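Local coordinates for PGRP-Hd - Peptidoglycan recognition protein homologue (Alvinella pompejana, PDB 3EP1) that probably recognises bacterial peptidoglycan in innate immunity, as a peptidoglycan recognition protein homologue built on the N-acetylmuramoyl-L-alanine amidase fold, at residues 75-81 against 99-103. Residues are numbered along the deposited sequence.
Sequences NDDIKYN and VGQHT
In this PGRP/amidase-type alpha/beta fold, two irregular loops meet beside the central mixed sheet: residues 75-81 lie in the loop between helix 59-72 and strand 82-84, whereas residues 99-103 belong to the loop leading from strand 90-92 toward strand 110-115. Their backbones come nearest at Lys79 and Gln101, with CA atoms 4.9 Å apart, and 375 Å² is buried in all. A main-chain hydrogen bond joins the same pair, Gln101 N to Lys79 O at 3.2 Å and 160°. Gly100, just before Gln101 and extended (phi/psi -96/-170), passes close to Lys79 O; an ideal CB would lie 2.8 Å from that oxygen, a clash.

Gln101, with 107 Å² covered, extends its m,t side chain along the other loop so that OE1 accepts from Asp76 N at 3.0 Å and 160°. Arg94 also donates to this OE1 and to the carbonyls of Asp77, Ile78 and Val99, tying both loops together.

His102 (67 Å², chi1 p) lies against Tyr80, its CB 3.7 Å from Tyr80 CD2, and touches Phe30 and Ser110 of the sheet. Its ring meets Lys79 O edge-on, with CD2 at 3.4 Å. At the other end, a water accepts from Gln101 NE2 at 2.9 Å and donates a weak bond to Asp76 OD1 at 3.1 Å.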
loop_
_atom_site.group_PDB
_atom_site.type_symbol
_atom_site.label_atom_id
_atom_site.label_comp_id
_atom_site.label_asym_id
_atom_site.label_seq_id
_atom_site.Cartn_x
_atom_site.Cartn_y
_atom_site.Cartn_z
ATOM N N ASN A 75 15.278 -15.746 -19.377
ATOM C CA ASN A 75 14.301 -15.590 -18.302
ATOM C C ASN A 75 12.885 -15.448 -18.862
ATOM O O ASN A 75 12.699 -15.045 -20.015
ATOM C CB ASN A 75 14.644 -14.371 -17.434
ATOM C CG ASN A 75 15.948 -14.543 -16.670
ATOM O OD1 ASN A 75 16.109 -15.497 -15.916
ATOM N ND2 ASN A 75 16.880 -13.623 -16.863
ATOM N N ASP A 76 11.892 -15.781 -18.041
ATOM C CA ASP A 76 10.491 -15.691 -18.435
ATOM C C ASP A 76 9.976 -14.253 -18.522
ATOM O O ASP A 76 8.876 -14.022 -19.016
ATOM C CB ASP A 76 9.596 -16.435 -17.431
ATOM C CG ASP A 76 9.844 -17.928 -17.406
ATOM O OD1 ASP A 76 10.269 -18.475 -18.442
ATOM O OD2 ASP A 76 9.586 -18.554 -16.355
ATOM N N ASP A 77 10.765 -13.300 -18.028
ATOM C CA ASP A 77 10.368 -11.894 -18.005
ATOM C C ASP A 77 11.451 -11.131 -17.252
ATOM O O ASP A 77 12.441 -11.725 -16.833
ATOM C CB ASP A 77 9.019 -11.779 -17.276
ATOM C CG ASP A 77 8.448 -10.368 -17.279
ATOM O OD1 ASP A 77 8.836 -9.544 -18.129
ATOM O OD2 ASP A 77 7.583 -10.098 -16.423
ATOM N N ILE A 78 11.277 -9.821 -17.102
ATOM C CA ILE A 78 12.244 -9.019 -16.359
ATOM C C ILE A 78 12.385 -9.759 -15.014
ATOM O O ILE A 78 11.398 -10.268 -14.485
ATOM C CB ILE A 78 11.721 -7.551 -16.201
ATOM C CG1 ILE A 78 12.834 -6.642 -15.684
ATOM C CG2 ILE A 78 10.492 -7.510 -15.292
ATOM C CD1 ILE A 78 12.468 -5.176 -15.728
ATOM N N LYS A 79 13.609 -9.846 -14.496
ATOM C CA LYS A 79 13.926 -10.572 -13.255
ATOM C C LYS A 79 13.269 -10.173 -11.936
ATOM O O LYS A 79 13.029 -11.024 -11.074
ATOM C CB LYS A 79 15.435 -10.556 -13.009
ATOM C CG LYS A 79 16.277 -11.195 -14.083
ATOM C CD LYS A 79 17.747 -11.053 -13.736
ATOM C CE LYS A 79 18.628 -11.556 -14.860
ATOM N NZ LYS A 79 20.050 -11.200 -14.628
ATOM N N TYR A 80 12.985 -8.891 -11.769
ATOM C CA TYR A 80 12.424 -8.428 -10.516
ATOM C C TYR A 80 10.921 -8.206 -10.446
ATOM O O TYR A 80 10.257 -8.024 -11.461
ATOM C CB TYR A 80 13.160 -7.158 -10.110
ATOM C CG TYR A 80 14.661 -7.278 -10.271
ATOM C CD1 TYR A 80 15.292 -6.851 -11.439
ATOM C CD2 TYR A 80 15.449 -7.835 -9.263
ATOM C CE1 TYR A 80 16.676 -6.971 -11.598
ATOM C CE2 TYR A 80 16.833 -7.963 -9.417
ATOM C CZ TYR A 80 17.438 -7.526 -10.584
ATOM O OH TYR A 80 18.803 -7.628 -10.730
ATOM N N ASN A 81 10.401 -8.233 -9.221
ATOM C CA ASN A 81 8.980 -8.014 -8.951
ATOM C C ASN A 81 8.666 -6.521 -9.022
ATOM O O ASN A 81 7.561 -6.131 -9.389
ATOM C CB ASN A 81 8.623 -8.528 -7.553
ATOM C CG ASN A 81 8.666 -10.032 -7.458
ATOM O OD1 ASN A 81 7.714 -10.713 -7.833
ATOM N ND2 ASN A 81 9.777 -10.564 -6.967
ATOM N N VAL A 99 6.380 -15.391 -9.011
ATOM C CA VAL A 99 7.768 -15.764 -8.738
ATOM C C VAL A 99 8.734 -15.128 -9.739
ATOM O O VAL A 99 8.525 -15.191 -10.954
ATOM C CB VAL A 99 7.961 -17.305 -8.760
ATOM C CG1 VAL A 99 7.116 -17.963 -7.668
ATOM C CG2 VAL A 99 7.565 -17.852 -10.109
ATOM N N GLY A 100 9.784 -14.497 -9.218
ATOM C CA GLY A 100 10.762 -13.865 -10.079
ATOM C C GLY A 100 11.953 -14.777 -10.316
ATOM O O GLY A 100 11.910 -15.957 -9.972
ATOM N N GLN A 101 13.005 -14.222 -10.912
ATOM C CA GLN A 101 14.243 -14.950 -11.178
ATOM C C GLN A 101 15.386 -13.975 -10.881
ATOM O O GLN A 101 16.138 -13.585 -11.767
ATOM C CB GLN A 101 14.272 -15.430 -12.638
ATOM C CG GLN A 101 13.266 -16.552 -12.909
ATOM C CD GLN A 101 13.067 -16.860 -14.386
ATOM O OE1 GLN A 101 12.509 -16.057 -15.132
ATOM N NE2 GLN A 101 13.528 -18.032 -14.810
ATOM N N HIS A 102 15.490 -13.597 -9.610
ATOM C CA HIS A 102 16.477 -12.632 -9.129
ATOM C C HIS A 102 17.490 -13.171 -8.119
ATOM O O HIS A 102 18.625 -12.696 -8.056
ATOM C CB HIS A 102 15.734 -11.445 -8.519
ATOM C CG HIS A 102 14.611 -11.848 -7.614
ATOM N ND1 HIS A 102 14.813 -12.281 -6.323
ATOM C CD2 HIS A 102 13.277 -11.936 -7.835
ATOM C CE1 HIS A 102 13.654 -12.622 -5.787
ATOM N NE2 HIS A 102 12.706 -12.423 -6.684
ATOM N N THR A 103 17.088 -14.143 -7.312
ATOM C CA THR A 103 18.006 -14.709 -6.333
ATOM C C THR A 103 17.950 -16.234 -6.428
ATOM O O THR A 103 17.081 -16.878 -5.843
ATOM C CB THR A 103 17.652 -14.250 -4.906
ATOM O OG1 THR A 103 16.411 -14.843 -4.510
ATOM C CG2 THR A 103 17.505 -12.747 -4.858
HETATM O O HOH W 1 13.163 -19.110 -17.469
#